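PDB 4AKR: F-actin-capping protein subunit alpha from Dictyostelium discoideum, which binds, as a subunit of capping protein, the fast-growing barbed ends of actin filaments independently of calcium, blocking subunit exchange there without severing the filaments. Local coordinates for residues E71-I74 against E78-D81; K124-Y129 against G133-Y138. One frame throughout, in Å; residues are numbered along the deposited sequence.

Contact 1: E71-I74 against E78-D81; sequences EGEI and EYLD
Gly-72 and Ile-74 each trade one backbone hydrogen bond with the strand 78-81, and between them Glu-73 faces Tyr-79 as an antiparallel non-hydrogen-bonded pair, their CA atoms 4.6 Å apart. Leu-80 N donates a hydrogen bond to Gly-72 O at 2.8 Å, and Ile-74 N reaches Glu-78 O at 2.7 Å; both bonds are nearly straight at the hydrogen. Each acceptor also takes a CA-H contact, Gly-72 O from Tyr-79 and Glu-78 O from Glu-73. These are the two arms of a tight beta hairpin whose first strand, 73-75, forms one margin of a four-stranded antiparallel sheet within this chain; beyond Tyr-79 the sheet carries on through backbone bonds to Ile-88. On the face shared by Glu-73 and Tyr-79 the two side chains run alongside each other in the same direction. Glu-73 CG stands anti to its own nitrogen (chi1 -174°) and the extended chain runs beside the ring, CB 3.5 Å from Tyr-79 CE2 and well off the ring plane, and brings only OE1 near that plane at the phenol end. The carboxylate is turned 85° to the ring, and its OE2 forms a salt bridge with Arg-49 of helix 44-55. Ile-74 and Leu-80 make an apolar contact, Ile-74 CD1 3.7 Å from Leu-80 CB, and Glu-106 touches both side chains.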
# COMPACT_ATOMS: atom_id res chain seq x y z
N GLU A 71 -19.61 -6.34 -15.46
CA GLU A 71 -20.62 -5.78 -16.34
C GLU A 71 -20.77 -6.58 -17.63
O GLU A 71 -21.80 -6.49 -18.30
CB GLU A 71 -20.31 -4.33 -16.69
CG GLU A 71 -21.42 -3.69 -17.53
CD GLU A 71 -22.77 -3.69 -16.82
OE1 GLU A 71 -22.79 -3.71 -15.57
OE2 GLU A 71 -23.80 -3.65 -17.51
N GLY A 72 -19.76 -7.37 -17.98
CA GLY A 72 -19.84 -8.17 -19.18
C GLY A 72 -20.07 -9.64 -18.85
O GLY A 72 -20.12 -10.49 -19.74
N GLU A 73 -20.20 -9.93 -17.56
CA GLU A 73 -20.41 -11.29 -17.09
C GLU A 73 -21.80 -11.81 -17.45
O GLU A 73 -22.81 -11.24 -17.05
CB GLU A 73 -20.20 -11.33 -15.57
CG GLU A 73 -20.24 -12.72 -14.95
CD GLU A 73 -19.72 -12.74 -13.52
OE1 GLU A 73 -18.52 -12.44 -13.33
OE2 GLU A 73 -20.49 -13.05 -12.60
N ILE A 74 -21.85 -12.89 -18.22
CA ILE A 74 -23.12 -13.49 -18.63
C ILE A 74 -23.39 -14.68 -17.72
O ILE A 74 -24.51 -14.93 -17.29
CB ILE A 74 -23.06 -14.00 -20.08
CG1 ILE A 74 -22.69 -12.85 -21.03
CG2 ILE A 74 -24.40 -14.59 -20.48
CD1 ILE A 74 -22.44 -13.29 -22.46
N GLU A 78 -18.47 -16.80 -18.29
CA GLU A 78 -18.69 -16.29 -19.64
C GLU A 78 -18.78 -14.78 -19.65
O GLU A 78 -19.53 -14.18 -18.88
CB GLU A 78 -19.96 -16.91 -20.23
CG GLU A 78 -19.86 -18.41 -20.45
CD GLU A 78 -21.16 -18.99 -20.96
OE1 GLU A 78 -22.21 -18.73 -20.34
OE2 GLU A 78 -21.14 -19.70 -21.98
N TYR A 79 -18.00 -14.18 -20.53
CA TYR A 79 -17.94 -12.73 -20.64
C TYR A 79 -18.19 -12.26 -22.06
O TYR A 79 -17.64 -12.80 -23.02
CB TYR A 79 -16.59 -12.26 -20.10
CG TYR A 79 -16.44 -12.59 -18.64
CD1 TYR A 79 -16.02 -13.87 -18.22
CD2 TYR A 79 -16.87 -11.70 -17.66
CE1 TYR A 79 -16.05 -14.24 -16.87
CE2 TYR A 79 -16.90 -12.06 -16.31
CZ TYR A 79 -16.50 -13.33 -15.92
OH TYR A 79 -16.60 -13.69 -14.60
N LEU A 80 -19.06 -11.26 -22.17
CA LEU A 80 -19.45 -10.68 -23.45
C LEU A 80 -18.45 -9.64 -23.92
O LEU A 80 -17.94 -8.83 -23.14
CB LEU A 80 -20.84 -10.04 -23.31
CG LEU A 80 -21.46 -9.45 -24.58
CD1 LEU A 80 -21.79 -10.56 -25.57
CD2 LEU A 80 -22.74 -8.70 -24.22
N ASP A 81 -18.18 -9.68 -25.22
CA ASP A 81 -17.26 -8.74 -25.85
C ASP A 81 -18.02 -8.21 -27.06
O ASP A 81 -17.87 -8.70 -28.18
CB ASP A 81 -15.98 -9.46 -26.27
CG ASP A 81 -15.05 -8.58 -27.09
OD1 ASP A 81 -15.13 -7.34 -26.96
OD2 ASP A 81 -14.23 -9.13 -27.85

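Contact 2: K124-Y129 against G133-Y138; sequences KYCNEY and GVSAVY
Where helix 112-129 ends and the chain turns into strand 134-142, the first strand of the five-stranded antiparallel sheet, the last helical turns lie against the start of that strand. Cys-126 bridges the two. Its SG is anti to the backbone nitrogen (chi1 -167°), a setting that sends the sulfur off the helix onto the backbone of Gly-133, 3.6 Å from Gly-133 C and equally near the carbonyl oxygen of that residue. The thiol therefore lies against a peptide group, with Val-134 N a little farther away, and SG also meets the methylene of Ser-135, CB at 4.0 Å. With no side chain on Gly-133, the sulfur can settle close to the main chain; the CA atoms of Cys-126 and Gly-133 are 6.1 Å apart. All of this is van der Waals packing over a small interface of 127 Å² summed over both sides. One polar link runs beside it: a water weakly bonded to Asn-127 OD1, to which it donates at 3.5 Å, and to Ser-135 OG at 3.4 Å. Ser-135 OG also has a weak hydrogen bond with Lys-83 NZ. Along its length the strand is paired with strand 145-158, Val-134 bonding to Ser-153 and Ala-136 to Cys-151. Ile-152 of that neighbouring strand touches both Cys-126 and Tyr-125, and Tyr-125 OH is hydrogen-bonded to Glu-232 of helix 217-248, so helix 112-129 lies against the sheet with the long helix 217-248 as its neighbour.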
# COMPACT_ATOMS: atom_id res chain seq x y z
N LYS A 124 -10.93 5.35 -29.41
CA LYS A 124 -10.02 6.46 -29.69
C LYS A 124 -9.52 7.12 -28.40
O LYS A 124 -8.34 7.46 -28.28
CB LYS A 124 -10.71 7.51 -30.57
CG LYS A 124 -11.09 7.01 -31.96
CD LYS A 124 -11.83 8.07 -32.80
CE LYS A 124 -13.25 8.31 -32.30
NZ LYS A 124 -14.07 9.17 -33.21
N TYR A 125 -10.42 7.33 -27.46
CA TYR A 125 -10.05 7.95 -26.19
C TYR A 125 -9.00 7.09 -25.50
O TYR A 125 -7.99 7.59 -25.02
CB TYR A 125 -11.28 8.10 -25.29
CG TYR A 125 -10.97 8.71 -23.94
CD1 TYR A 125 -10.51 10.03 -23.84
CD2 TYR A 125 -11.12 7.97 -22.77
CE1 TYR A 125 -10.20 10.58 -22.60
CE2 TYR A 125 -10.81 8.52 -21.52
CZ TYR A 125 -10.35 9.82 -21.44
OH TYR A 125 -10.03 10.35 -20.22
N CYS A 126 -9.25 5.79 -25.46
CA CYS A 126 -8.36 4.82 -24.84
C CYS A 126 -6.98 4.81 -25.53
O CYS A 126 -5.94 4.80 -24.86
CB CYS A 126 -9.01 3.44 -24.91
SG CYS A 126 -8.26 2.15 -23.90
N ASN A 127 -6.98 4.83 -26.86
CA ASN A 127 -5.73 4.83 -27.61
C ASN A 127 -4.96 6.12 -27.39
O ASN A 127 -3.73 6.13 -27.43
CB ASN A 127 -5.97 4.66 -29.11
CG ASN A 127 -6.47 3.29 -29.48
OD1 ASN A 127 -6.54 2.39 -28.63
ND2 ASN A 127 -6.83 3.10 -30.74
N GLU A 128 -5.68 7.21 -27.15
CA GLU A 128 -5.06 8.51 -26.95
C GLU A 128 -4.45 8.73 -25.56
O GLU A 128 -3.34 9.25 -25.45
CB GLU A 128 -6.07 9.62 -27.24
CG GLU A 128 -5.56 11.03 -26.95
CD GLU A 128 -4.64 11.57 -28.02
OE1 GLU A 128 -5.12 11.83 -29.15
OE2 GLU A 128 -3.43 11.74 -27.75
N TYR A 129 -5.15 8.33 -24.51
CA TYR A 129 -4.64 8.58 -23.16
C TYR A 129 -4.12 7.40 -22.35
O TYR A 129 -3.53 7.58 -21.29
CB TYR A 129 -5.70 9.32 -22.35
CG TYR A 129 -6.08 10.64 -22.96
CD1 TYR A 129 -7.09 10.72 -23.92
CD2 TYR A 129 -5.40 11.81 -22.63
CE1 TYR A 129 -7.42 11.92 -24.53
CE2 TYR A 129 -5.71 13.03 -23.24
CZ TYR A 129 -6.72 13.07 -24.18
OH TYR A 129 -7.05 14.27 -24.77
N GLY A 133 -3.81 0.58 -22.47
CA GLY A 133 -5.19 0.37 -22.10
C GLY A 133 -6.03 -0.49 -23.02
O GLY A 133 -5.84 -0.49 -24.23
N VAL A 134 -6.95 -1.23 -22.43
CA VAL A 134 -7.87 -2.08 -23.17
C VAL A 134 -9.24 -1.59 -22.70
O VAL A 134 -9.45 -1.37 -21.50
CB VAL A 134 -7.68 -3.56 -22.81
CG1 VAL A 134 -8.65 -4.42 -23.60
CG2 VAL A 134 -6.24 -3.97 -23.09
N SER A 135 -10.17 -1.41 -23.63
CA SER A 135 -11.50 -0.92 -23.30
C SER A 135 -12.63 -1.91 -23.55
O SER A 135 -12.45 -2.94 -24.20
CB SER A 135 -11.78 0.34 -24.12
OG SER A 135 -11.76 0.04 -25.50
N ALA A 136 -13.80 -1.59 -23.01
CA ALA A 136 -14.99 -2.41 -23.16
C ALA A 136 -16.23 -1.53 -22.98
O ALA A 136 -16.36 -0.82 -21.98
CB ALA A 136 -14.98 -3.54 -22.14
N VAL A 137 -17.14 -1.58 -23.95
CA VAL A 137 -18.37 -0.80 -23.90
C VAL A 137 -19.59 -1.72 -24.01
O VAL A 137 -19.77 -2.43 -25.00
CB VAL A 137 -18.40 0.24 -25.04
CG1 VAL A 137 -19.65 1.11 -24.91
CG2 VAL A 137 -17.15 1.10 -24.99
N TYR A 138 -20.42 -1.68 -22.98
CA TYR A 138 -21.61 -2.51 -22.90
C TYR A 138 -22.86 -1.63 -23.01
O TYR A 138 -22.79 -0.43 -22.80
CB TYR A 138 -21.64 -3.23 -21.55
CG TYR A 138 -20.36 -3.98 -21.23
CD1 TYR A 138 -20.07 -5.19 -21.84
CD2 TYR A 138 -19.46 -3.47 -20.29
CE1 TYR A 138 -18.90 -5.90 -21.52
CE2 TYR A 138 -18.29 -4.17 -19.96
CZ TYR A 138 -18.02 -5.38 -20.57
OH TYR A 138 -16.90 -6.10 -20.21
O HOH W 1 -9.06 0.29 -27.50

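In the fold
Contact 1 closes before contact 2 opens, and their centres are about 17 Å apart. The hairpin of contact 1 belongs to the four-stranded sheet that precedes helix 112-129, whereas contact 2 joins that helix to the margin of the five-stranded sheet that follows. The two regions meet through Tyr-138, at the far end of segment 133-138: its CE1 lies 3.4 Å from Gly-72 CA and 3.5 Å from Leu-80 O, and Glu-71 CG packs on its CD2. The Tyr-138 ring thus packs where the two sheets come together, against the loop before strand 73-75 and the backbone of strand 78-81. The end of helix 112-129 also meets the other protein chain, through backbone hydrogen bonds from Glu-128 and Tyr-129, so contact 2 lies beside the subunit interface.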